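Local coordinates for protein tRNA (guanine-N(1)-)-methyltransferase (Aquifex aeolicus, PDB 1OY5) that probably methylates N1 of guanosine-37 in various tRNAs, taking the methyl group from S-adenosyl-L-methionine, at residues Arg7-Ile13 / Glu37-Leu43; Ala30-Val36 / Ser154-Val160; Pro67-Tyr71 / Arg123-Ile127. All blocks are in the same frame, centred on the assembly; numbering follows the deposited sequence.

Contact 1 (Arg7-Ile13 / Glu37-Leu43); sequences RFFVLTI and EVYPIDL
Strands Arg7-Thr12 and Glu37-Asp42 run parallel, their axes 4.6 Å apart at closest and 23° from true alignment, with Arg7 level with Glu37 and Leu11 with Ile41. Backbone bonds alternate across the seam: Phe8 N to Glu37 O, Tyr39 N to Phe8 O, and so on up to Leu43 N on Thr12 O at 3.0 Å. On the face carrying Arg7, Phe9, Glu37 and Tyr39, Arg7 and Glu37 extend side by side in a salt bridge, NE to OE1 2.8 Å; the hydrogen bond within it is weak because the N-H points well off the oxygen, and guanidinium and carboxylate planes are nearly perpendicular. Tyr39 OH also donates to Glu37 OE1, arriving from above the carboxylate plane, so one oxygen takes both groups. Next along, the Phe9 and Tyr39 rings are almost parallel, 13° between planes, but slid apart with centroids 5.2 Å from each other; Phe9 CE1 lies 3.5 Å from Tyr39 CD2. Both have chi1 near -60°, which sends the rings the same way. Ile13 CG2 meets Leu43 CB at 3.9 Å where the strands finish. Helices 15-21 and 25-33 make this a beta-alpha-beta crossover: Ile18 of helix 15-21 packs on the face with Val10, Val38 and Pro40, Tyr81 of helix 67-81 meets both rings, and strand 109-114 pairs with the other edge of 7-12.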
loop_
_atom_site.group_PDB
_atom_site.type_symbol
_atom_site.label_atom_id
_atom_site.label_comp_id
_atom_site.label_asym_id
_atom_site.label_seq_id
_atom_site.Cartn_x
_atom_site.Cartn_y
_atom_site.Cartn_z
ATOM N N ARG A 7 -6.768 -18.090 6.867
ATOM C CA ARG A 7 -5.452 -18.367 6.284
ATOM C C ARG A 7 -5.192 -17.640 4.937
ATOM O O ARG A 7 -6.027 -17.685 4.029
ATOM C CB ARG A 7 -5.323 -19.870 6.039
ATOM C CG ARG A 7 -5.292 -20.730 7.250
ATOM C CD ARG A 7 -4.706 -22.089 6.962
ATOM N NE ARG A 7 -4.511 -22.910 8.153
ATOM C CZ ARG A 7 -5.490 -23.446 8.880
ATOM N NH1 ARG A 7 -6.764 -23.220 8.584
ATOM N NH2 ARG A 7 -5.201 -24.197 9.941
ATOM N N PHE A 8 -4.042 -16.977 4.844
ATOM C CA PHE A 8 -3.611 -16.291 3.639
ATOM C C PHE A 8 -2.492 -17.041 2.987
ATOM O O PHE A 8 -1.633 -17.628 3.662
ATOM C CB PHE A 8 -3.076 -14.890 3.950
ATOM C CG PHE A 8 -4.135 -13.873 4.222
ATOM C CD1 PHE A 8 -4.897 -13.335 3.191
ATOM C CD2 PHE A 8 -4.387 -13.460 5.532
ATOM C CE1 PHE A 8 -5.900 -12.393 3.461
ATOM C CE2 PHE A 8 -5.374 -12.483 5.802
ATOM C CZ PHE A 8 -6.127 -11.960 4.764
ATOM N N PHE A 9 -2.487 -17.006 1.650
ATOM C CA PHE A 9 -1.443 -17.649 0.859
ATOM C C PHE A 9 -0.962 -16.589 -0.106
ATOM O O PHE A 9 -1.717 -16.127 -0.935
ATOM C CB PHE A 9 -2.009 -18.866 0.150
ATOM C CG PHE A 9 -2.576 -19.864 1.083
ATOM C CD1 PHE A 9 -1.755 -20.744 1.746
ATOM C CD2 PHE A 9 -3.923 -19.884 1.362
ATOM C CE1 PHE A 9 -2.271 -21.648 2.622
ATOM C CE2 PHE A 9 -4.439 -20.779 2.269
ATOM C CZ PHE A 9 -3.618 -21.644 2.897
ATOM N N VAL A 10 0.289 -16.178 -0.005
ATOM C CA VAL A 10 0.737 -15.047 -0.817
ATOM C C VAL A 10 1.792 -15.481 -1.839
ATOM O O VAL A 10 2.964 -15.724 -1.469
ATOM C CB VAL A 10 1.330 -13.926 0.072
ATOM C CG1 VAL A 10 1.504 -12.715 -0.697
ATOM C CG2 VAL A 10 0.448 -13.638 1.209
ATOM N N LEU A 11 1.379 -15.560 -3.104
ATOM C CA LEU A 11 2.267 -15.963 -4.192
ATOM C C LEU A 11 3.122 -14.782 -4.571
ATOM O O LEU A 11 2.630 -13.796 -5.024
ATOM C CB LEU A 11 1.486 -16.399 -5.435
ATOM C CG LEU A 11 0.992 -17.832 -5.572
ATOM C CD1 LEU A 11 0.205 -18.226 -4.347
ATOM C CD2 LEU A 11 0.137 -17.934 -6.825
ATOM N N THR A 12 4.424 -14.946 -4.463
ATOM C CA THR A 12 5.353 -13.868 -4.708
ATOM C C THR A 12 6.749 -14.398 -4.933
ATOM O O THR A 12 7.088 -15.472 -4.460
ATOM C CB THR A 12 5.383 -12.943 -3.496
ATOM O OG1 THR A 12 6.517 -12.091 -3.570
ATOM C CG2 THR A 12 5.699 -13.706 -2.261
ATOM N N ILE A 13 7.554 -13.622 -5.627
ATOM C CA ILE A 13 8.955 -13.940 -5.841
ATOM C C ILE A 13 9.767 -13.306 -4.725
ATOM O O ILE A 13 10.962 -13.520 -4.669
ATOM C CB ILE A 13 9.450 -13.485 -7.245
ATOM C CG1 ILE A 13 9.392 -11.975 -7.424
ATOM C CG2 ILE A 13 8.597 -14.109 -8.324
ATOM C CD1 ILE A 13 10.000 -11.518 -8.730
ATOM N N GLU A 37 -3.297 -16.757 9.841
ATOM C CA GLU A 37 -2.055 -17.356 9.410
ATOM C C GLU A 37 -1.741 -16.817 8.007
ATOM O O GLU A 37 -2.605 -16.636 7.168
ATOM C CB GLU A 37 -2.162 -18.867 9.383
ATOM C CG GLU A 37 -2.181 -19.524 10.752
ATOM C CD GLU A 37 -2.451 -21.009 10.636
ATOM O OE1 GLU A 37 -2.512 -21.526 9.493
ATOM O OE2 GLU A 37 -2.694 -21.654 11.671
ATOM N N VAL A 38 -0.462 -16.569 7.786
ATOM C CA VAL A 38 0.051 -15.967 6.581
ATOM C C VAL A 38 1.128 -16.859 6.063
ATOM O O VAL A 38 2.176 -16.959 6.655
ATOM C CB VAL A 38 0.695 -14.575 6.891
ATOM C CG1 VAL A 38 1.407 -14.023 5.674
ATOM C CG2 VAL A 38 -0.336 -13.625 7.343
ATOM N N TYR A 39 0.876 -17.474 4.927
ATOM C CA TYR A 39 1.829 -18.341 4.293
ATOM C C TYR A 39 2.407 -17.725 3.011
ATOM O O TYR A 39 1.837 -17.807 1.948
ATOM C CB TYR A 39 1.178 -19.656 3.905
ATOM C CG TYR A 39 0.616 -20.450 5.013
ATOM C CD1 TYR A 39 1.360 -21.487 5.577
ATOM C CD2 TYR A 39 -0.693 -20.235 5.466
ATOM C CE1 TYR A 39 0.857 -22.253 6.564
ATOM C CE2 TYR A 39 -1.202 -20.996 6.458
ATOM C CZ TYR A 39 -0.427 -22.009 7.017
ATOM O OH TYR A 39 -0.906 -22.790 8.039
ATOM N N PRO A 40 3.593 -17.179 3.097
ATOM C CA PRO A 40 4.277 -16.693 1.899
ATOM C C PRO A 40 4.681 -17.898 1.028
ATOM O O PRO A 40 5.224 -18.880 1.517
ATOM C CB PRO A 40 5.501 -15.978 2.453
ATOM C CG PRO A 40 5.613 -16.381 3.931
ATOM C CD PRO A 40 4.370 -17.016 4.335
ATOM N N ILE A 41 4.345 -17.859 -0.253
ATOM C CA ILE A 41 4.627 -18.991 -1.143
ATOM C C ILE A 41 5.566 -18.450 -2.201
ATOM O O ILE A 41 5.242 -17.566 -2.967
ATOM C CB ILE A 41 3.327 -19.561 -1.787
ATOM C CG1 ILE A 41 2.218 -19.787 -0.760
ATOM C CG2 ILE A 41 3.626 -20.842 -2.480
ATOM C CD1 ILE A 41 2.415 -20.991 0.135
ATOM N N ASP A 42 6.770 -18.961 -2.170
ATOM C CA ASP A 42 7.813 -18.608 -3.088
ATOM C C ASP A 42 7.585 -19.171 -4.494
ATOM O O ASP A 42 7.673 -20.406 -4.702
ATOM C CB ASP A 42 9.077 -19.170 -2.567
ATOM C CG ASP A 42 10.249 -18.490 -3.096
ATOM O OD1 ASP A 42 11.272 -18.595 -2.365
ATOM O OD2 ASP A 42 10.256 -17.848 -4.186
ATOM N N LEU A 43 7.302 -18.263 -5.436
ATOM C CA LEU A 43 7.024 -18.666 -6.832
ATOM C C LEU A 43 8.132 -19.498 -7.457
ATOM O O LEU A 43 7.875 -20.429 -8.219
ATOM C CB LEU A 43 6.787 -17.484 -7.752
ATOM C CG LEU A 43 5.333 -17.241 -8.061
ATOM C CD1 LEU A 43 5.243 -15.987 -8.923
ATOM C CD2 LEU A 43 4.698 -18.444 -8.776
#

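Contact 2 (Ala30-Val36 / Ser154-Val160); sequences AIKKGKV and SRVLPGV
Ala30 and Val160 have the closest CA atoms, 5.5 Å apart, where the C-terminal turn of helix 25-33 meets the loop that leaves helix 143-155. The first helix ends in a Schellman motif: Gly34 takes a positive phi, Lys35 N bonds back to Ala30 O, and Gly34 N bonds to Ile31 O. Ala30 O receives Val36 N as well, so the chain is gripped as it swings into strand 36-42. On the other side Leu157 N returns to Ser154 O, and Gly159 also has a positive phi, 100°; a CB there would run into the carbonyl O of Pro158.

Lys33 carries the polar part. Its chain is extended beyond CG (chi2 171°, chi3 169°), which carries the ammonium across to the turn, where NZ donates to Gly159 O at 2.8 Å and to Val160 O at 3.2 Å, the latter from above the carbonyl plane. Gln29 adds a weak bond to Val160 O. Val160 lies against Ala30 and Lys35, both its methyls 4.1 Å from Ala30 CB and its CG2 4.0 Å from Lys35 CB; Lys35 and Val160 pass alongside with their ends pointing opposite ways. Val36 lies by Ser154, whose OG hydrogen bond goes to Ile150 O within its own helix.

It is a structural contact away from the annotated sites, held by Lys33 on two carbonyls and by apolar packing, joining the C-terminal end of helix 25-33 to the loop that follows helix 143-155. Ile26 of helix 25-33 also touches Val160, Val156 and Leu157 lean on helix 98-105, and Arg155 packs on Ile138 of the second subunit.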
loop_
_atom_site.group_PDB
_atom_site.type_symbol
_atom_site.label_atom_id
_atom_site.label_comp_id
_atom_site.label_asym_id
_atom_site.label_seq_id
_atom_site.Cartn_x
_atom_site.Cartn_y
_atom_site.Cartn_z
ATOM N N ALA A 30 -2.598 -10.864 15.431
ATOM C CA ALA A 30 -3.557 -11.804 14.878
ATOM C C ALA A 30 -2.947 -13.221 14.790
ATOM O O ALA A 30 -3.611 -14.234 15.107
ATOM C CB ALA A 30 -4.018 -11.345 13.520
ATOM N N ILE A 31 -1.694 -13.286 14.345
ATOM C CA ILE A 31 -1.035 -14.557 14.194
ATOM C C ILE A 31 -0.806 -15.116 15.594
ATOM O O ILE A 31 -1.083 -16.274 15.873
ATOM C CB ILE A 31 0.277 -14.436 13.389
ATOM C CG1 ILE A 31 -0.017 -14.331 11.901
ATOM C CG2 ILE A 31 1.177 -15.639 13.568
ATOM C CD1 ILE A 31 1.219 -13.758 11.119
ATOM N N LYS A 32 -0.338 -14.268 16.476
ATOM C CA LYS A 32 -0.126 -14.669 17.836
ATOM C C LYS A 32 -1.386 -15.285 18.469
ATOM O O LYS A 32 -1.319 -16.346 19.049
ATOM C CB LYS A 32 0.326 -13.478 18.653
ATOM C CG LYS A 32 1.706 -13.657 19.256
ATOM C CD LYS A 32 1.636 -14.456 20.587
ATOM C CE LYS A 32 3.015 -14.990 21.024
ATOM N NZ LYS A 32 3.172 -16.460 20.694
ATOM N N LYS A 33 -2.520 -14.637 18.293
ATOM C CA LYS A 33 -3.758 -15.089 18.866
ATOM C C LYS A 33 -4.422 -16.231 18.110
ATOM O O LYS A 33 -5.431 -16.750 18.533
ATOM C CB LYS A 33 -4.704 -13.899 18.994
ATOM C CG LYS A 33 -4.218 -12.837 19.977
ATOM C CD LYS A 33 -5.100 -11.636 19.871
ATOM C CE LYS A 33 -4.889 -10.608 20.991
ATOM N NZ LYS A 33 -6.052 -9.663 21.079
ATOM N N GLY A 34 -3.859 -16.650 16.989
ATOM C CA GLY A 34 -4.445 -17.756 16.249
ATOM C C GLY A 34 -5.620 -17.348 15.387
ATOM O O GLY A 34 -6.354 -18.192 14.939
ATOM N N LYS A 35 -5.774 -16.061 15.107
ATOM C CA LYS A 35 -6.891 -15.582 14.301
ATOM C C LYS A 35 -6.496 -15.565 12.864
ATOM O O LYS A 35 -7.329 -15.552 11.984
ATOM C CB LYS A 35 -7.327 -14.180 14.739
ATOM C CG LYS A 35 -7.650 -14.093 16.226
ATOM C CD LYS A 35 -8.403 -15.321 16.694
ATOM C CE LYS A 35 -8.896 -15.232 18.148
ATOM N NZ LYS A 35 -10.114 -16.109 18.306
ATOM N N VAL A 36 -5.213 -15.515 12.588
ATOM C CA VAL A 36 -4.805 -15.585 11.199
ATOM C C VAL A 36 -3.499 -16.282 11.057
ATOM O O VAL A 36 -2.734 -16.409 12.012
ATOM C CB VAL A 36 -4.666 -14.233 10.568
ATOM C CG1 VAL A 36 -5.920 -13.422 10.805
ATOM C CG2 VAL A 36 -3.496 -13.532 11.166
ATOM N N SER A 154 -7.012 -8.313 8.851
ATOM C CA SER A 154 -6.606 -8.785 10.163
ATOM C C SER A 154 -7.106 -7.901 11.250
ATOM O O SER A 154 -7.501 -8.398 12.298
ATOM C CB SER A 154 -5.088 -8.860 10.276
ATOM O OG SER A 154 -4.556 -9.952 9.539
ATOM N N ARG A 155 -7.098 -6.590 11.026
ATOM C CA ARG A 155 -7.539 -5.668 12.087
ATOM C C ARG A 155 -9.056 -5.652 12.339
ATOM O O ARG A 155 -9.483 -5.292 13.435
ATOM C CB ARG A 155 -6.991 -4.247 11.900
ATOM C CG ARG A 155 -7.528 -3.512 10.695
ATOM C CD ARG A 155 -7.152 -2.064 10.681
ATOM N NE ARG A 155 -7.696 -1.351 11.831
ATOM C CZ ARG A 155 -8.958 -0.960 11.944
ATOM N NH1 ARG A 155 -9.830 -1.214 10.979
ATOM N NH2 ARG A 155 -9.355 -0.298 13.018
ATOM N N VAL A 156 -9.869 -6.075 11.367
ATOM C CA VAL A 156 -11.325 -6.128 11.584
ATOM C C VAL A 156 -11.746 -7.513 11.993
ATOM O O VAL A 156 -12.936 -7.806 12.043
ATOM C CB VAL A 156 -12.151 -5.732 10.344
ATOM C CG1 VAL A 156 -11.855 -4.310 9.932
ATOM C CG2 VAL A 156 -11.934 -6.696 9.218
ATOM N N LEU A 157 -10.789 -8.399 12.250
ATOM C CA LEU A 157 -11.161 -9.740 12.721
ATOM C C LEU A 157 -11.498 -9.689 14.203
ATOM O O LEU A 157 -10.851 -9.007 14.972
ATOM C CB LEU A 157 -10.037 -10.742 12.514
ATOM C CG LEU A 157 -9.826 -11.235 11.105
ATOM C CD1 LEU A 157 -8.612 -12.146 11.067
ATOM C CD2 LEU A 157 -11.074 -11.936 10.587
ATOM N N PRO A 158 -12.521 -10.401 14.611
ATOM C CA PRO A 158 -12.884 -10.442 16.024
ATOM C C PRO A 158 -11.789 -11.132 16.844
ATOM O O PRO A 158 -11.280 -12.170 16.428
ATOM C CB PRO A 158 -14.192 -11.244 16.012
ATOM C CG PRO A 158 -14.155 -12.010 14.818
ATOM C CD PRO A 158 -13.461 -11.176 13.786
ATOM N N GLY A 159 -11.414 -10.541 17.973
ATOM C CA GLY A 159 -10.380 -11.094 18.826
ATOM C C GLY A 159 -9.002 -10.439 18.659
ATOM O O GLY A 159 -8.086 -10.713 19.435
ATOM N N VAL A 160 -8.855 -9.554 17.673
ATOM C CA VAL A 160 -7.551 -8.973 17.350
ATOM C C VAL A 160 -7.375 -7.598 17.993
ATOM O O VAL A 160 -6.467 -7.390 18.808
ATOM C CB VAL A 160 -7.354 -8.858 15.815
ATOM C CG1 VAL A 160 -5.984 -8.286 15.495
ATOM C CG2 VAL A 160 -7.558 -10.205 15.129
#

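Contact 3 (Pro67-Tyr71 / Arg123-Ile127); sequences PEPIY and RVKKI
The Tyr71 ring has Ile127 CD1 over one face, a CH-pi contact 4.3 Å from the centroid and set toward the rim, while Arg123 O and Pro67 O lie at its edge, in plane. The other flat group, the Arg123 guanidinium, takes Pro67 CG over a face, 3.4 Å from NH2. Here, in the SPOUT fold, the start of helix 67-81 packs on a 3-10 turn in the loop between strands 109-114 and 130-131. In Ile127, chi1 65° tucks CG1 over the backbone and turns CG2 toward Tyr71 CE1, 3.6 Å away, while CD1 sits over the ring near its rim. Beside the ring, on the same side as Ile127, Val124 and Ile70 cross at about a right angle, CG1 to CG2 3.9 Å. A phenylalanine in place of Tyr71 would probably keep the ring packing but leave Arg123 O without its hydroxyl donor. Arg123 NH2 is salt-bridged to Asp121, and NH1 bonds to Pro185 O of the second subunit, so this buried patch also borders the dimer interface. Tyr71 OH closes the contact, donating to Arg123 O at 2.6 Å, 18° from the carbonyl plane.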
loop_
_atom_site.group_PDB
_atom_site.type_symbol
_atom_site.label_atom_id
_atom_site.label_comp_id
_atom_site.label_asym_id
_atom_site.label_seq_id
_atom_site.Cartn_x
_atom_site.Cartn_y
_atom_site.Cartn_z
ATOM N N PRO A 67 2.556 -18.705 -16.475
ATOM C CA PRO A 67 1.427 -19.456 -15.895
ATOM C C PRO A 67 1.788 -20.672 -15.052
ATOM O O PRO A 67 1.171 -20.920 -14.001
ATOM C CB PRO A 67 0.648 -19.918 -17.126
ATOM C CG PRO A 67 1.193 -19.105 -18.265
ATOM C CD PRO A 67 2.602 -18.807 -17.942
ATOM N N GLU A 68 2.766 -21.449 -15.496
ATOM C CA GLU A 68 3.022 -22.733 -14.836
ATOM C C GLU A 68 3.183 -22.630 -13.335
ATOM O O GLU A 68 2.521 -23.316 -12.603
ATOM C CB GLU A 68 4.250 -23.425 -15.422
ATOM C CG GLU A 68 4.127 -23.675 -16.910
ATOM C CD GLU A 68 4.779 -22.601 -17.747
ATOM O OE1 GLU A 68 5.685 -22.923 -18.520
ATOM O OE2 GLU A 68 4.386 -21.440 -17.604
ATOM N N PRO A 69 4.110 -21.789 -12.889
ATOM C CA PRO A 69 4.467 -21.720 -11.469
ATOM C C PRO A 69 3.311 -21.269 -10.604
ATOM O O PRO A 69 3.107 -21.788 -9.498
ATOM C CB PRO A 69 5.630 -20.723 -11.447
ATOM C CG PRO A 69 6.110 -20.680 -12.819
ATOM C CD PRO A 69 4.934 -20.889 -13.711
ATOM N N ILE A 70 2.547 -20.307 -11.096
ATOM C CA ILE A 70 1.347 -19.880 -10.380
ATOM C C ILE A 70 0.296 -20.998 -10.327
ATOM O O ILE A 70 -0.358 -21.186 -9.318
ATOM C CB ILE A 70 0.784 -18.608 -11.004
ATOM C CG1 ILE A 70 1.738 -17.440 -10.749
ATOM C CG2 ILE A 70 -0.627 -18.303 -10.461
ATOM C CD1 ILE A 70 1.324 -16.221 -11.489
ATOM N N TYR A 71 0.123 -21.738 -11.413
ATOM C CA TYR A 71 -0.867 -22.833 -11.424
ATOM C C TYR A 71 -0.423 -23.967 -10.486
ATOM O O TYR A 71 -1.210 -24.538 -9.736
ATOM C CB TYR A 71 -1.095 -23.355 -12.843
ATOM C CG TYR A 71 -2.306 -22.758 -13.494
ATOM C CD1 TYR A 71 -3.585 -23.205 -13.173
ATOM C CD2 TYR A 71 -2.188 -21.740 -14.425
ATOM C CE1 TYR A 71 -4.709 -22.660 -13.770
ATOM C CE2 TYR A 71 -3.307 -21.187 -15.027
ATOM C CZ TYR A 71 -4.564 -21.663 -14.692
ATOM O OH TYR A 71 -5.660 -21.114 -15.283
ATOM N N ARG A 123 -3.851 -16.316 -18.835
ATOM C CA ARG A 123 -4.445 -17.619 -18.568
ATOM C C ARG A 123 -4.564 -17.942 -17.063
ATOM O O ARG A 123 -5.215 -18.906 -16.645
ATOM C CB ARG A 123 -3.659 -18.700 -19.302
ATOM C CG ARG A 123 -3.761 -18.603 -20.811
ATOM C CD ARG A 123 -2.673 -19.368 -21.554
ATOM N NE ARG A 123 -1.354 -18.764 -21.373
ATOM C CZ ARG A 123 -0.210 -19.268 -21.846
ATOM N NH1 ARG A 123 -0.198 -20.397 -22.542
ATOM N NH2 ARG A 123 0.930 -18.633 -21.637
ATOM N N VAL A 124 -3.914 -17.130 -16.247
ATOM C CA VAL A 124 -3.973 -17.318 -14.819
ATOM C C VAL A 124 -5.336 -16.882 -14.345
ATOM O O VAL A 124 -5.851 -17.390 -13.331
ATOM C CB VAL A 124 -2.912 -16.477 -14.136
ATOM C CG1 VAL A 124 -3.181 -16.332 -12.668
ATOM C CG2 VAL A 124 -1.546 -17.109 -14.376
ATOM N N LYS A 125 -5.915 -15.948 -15.098
ATOM C CA LYS A 125 -7.202 -15.366 -14.769
ATOM C C LYS A 125 -8.325 -16.386 -14.606
ATOM O O LYS A 125 -9.300 -16.096 -13.966
ATOM C CB LYS A 125 -7.595 -14.333 -15.823
ATOM C CG LYS A 125 -6.744 -13.061 -15.807
ATOM C CD LYS A 125 -6.758 -12.386 -14.449
ATOM C CE LYS A 125 -6.376 -10.914 -14.558
ATOM N NZ LYS A 125 -5.207 -10.641 -15.408
ATOM N N LYS A 126 -8.186 -17.576 -15.154
ATOM C CA LYS A 126 -9.218 -18.580 -15.032
ATOM C C LYS A 126 -9.420 -19.065 -13.607
ATOM O O LYS A 126 -10.454 -19.629 -13.293
ATOM C CB LYS A 126 -8.923 -19.778 -15.931
ATOM C CG LYS A 126 -8.765 -19.414 -17.397
ATOM C CD LYS A 126 -10.062 -18.924 -18.023
ATOM C CE LYS A 126 -10.228 -17.405 -17.938
ATOM N NZ LYS A 126 -9.310 -16.626 -18.843
ATOM N N ILE A 127 -8.435 -18.891 -12.746
ATOM C CA ILE A 127 -8.589 -19.330 -11.372
ATOM C C ILE A 127 -8.567 -18.149 -10.450
ATOM O O ILE A 127 -8.433 -18.345 -9.248
ATOM C CB ILE A 127 -7.453 -20.273 -10.946
ATOM C CG1 ILE A 127 -6.105 -19.513 -10.945
ATOM C CG2 ILE A 127 -7.454 -21.508 -11.822
ATOM C CD1 ILE A 127 -4.908 -20.293 -10.535
#

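Contact 1 lies in the parallel sheet, and the other two join the elements around it. It is partly buried, with 36-42 the edge strand within the chain; contact 2 is partly buried with exposed residues, and contact 3 is buried. Helix 25-33 of contact 2 leads into strand 36-42 of contact 1, and Val38 CG2 touches Ile31 CD1 at 4.1 Å. Contact 3 touches the opposite end of the strands, with Leu11 CD2 3.7 Å from Ile70 CG2. Contacts 2 and 3 do not touch. Repeated backbone bonds hold contact 1, a lysine on loop carbonyls contact 2, a tyrosine on a turn carbonyl contact 3. Contacts 1 and 3 approach Gly115, a probable S-adenosyl-L-methionine site.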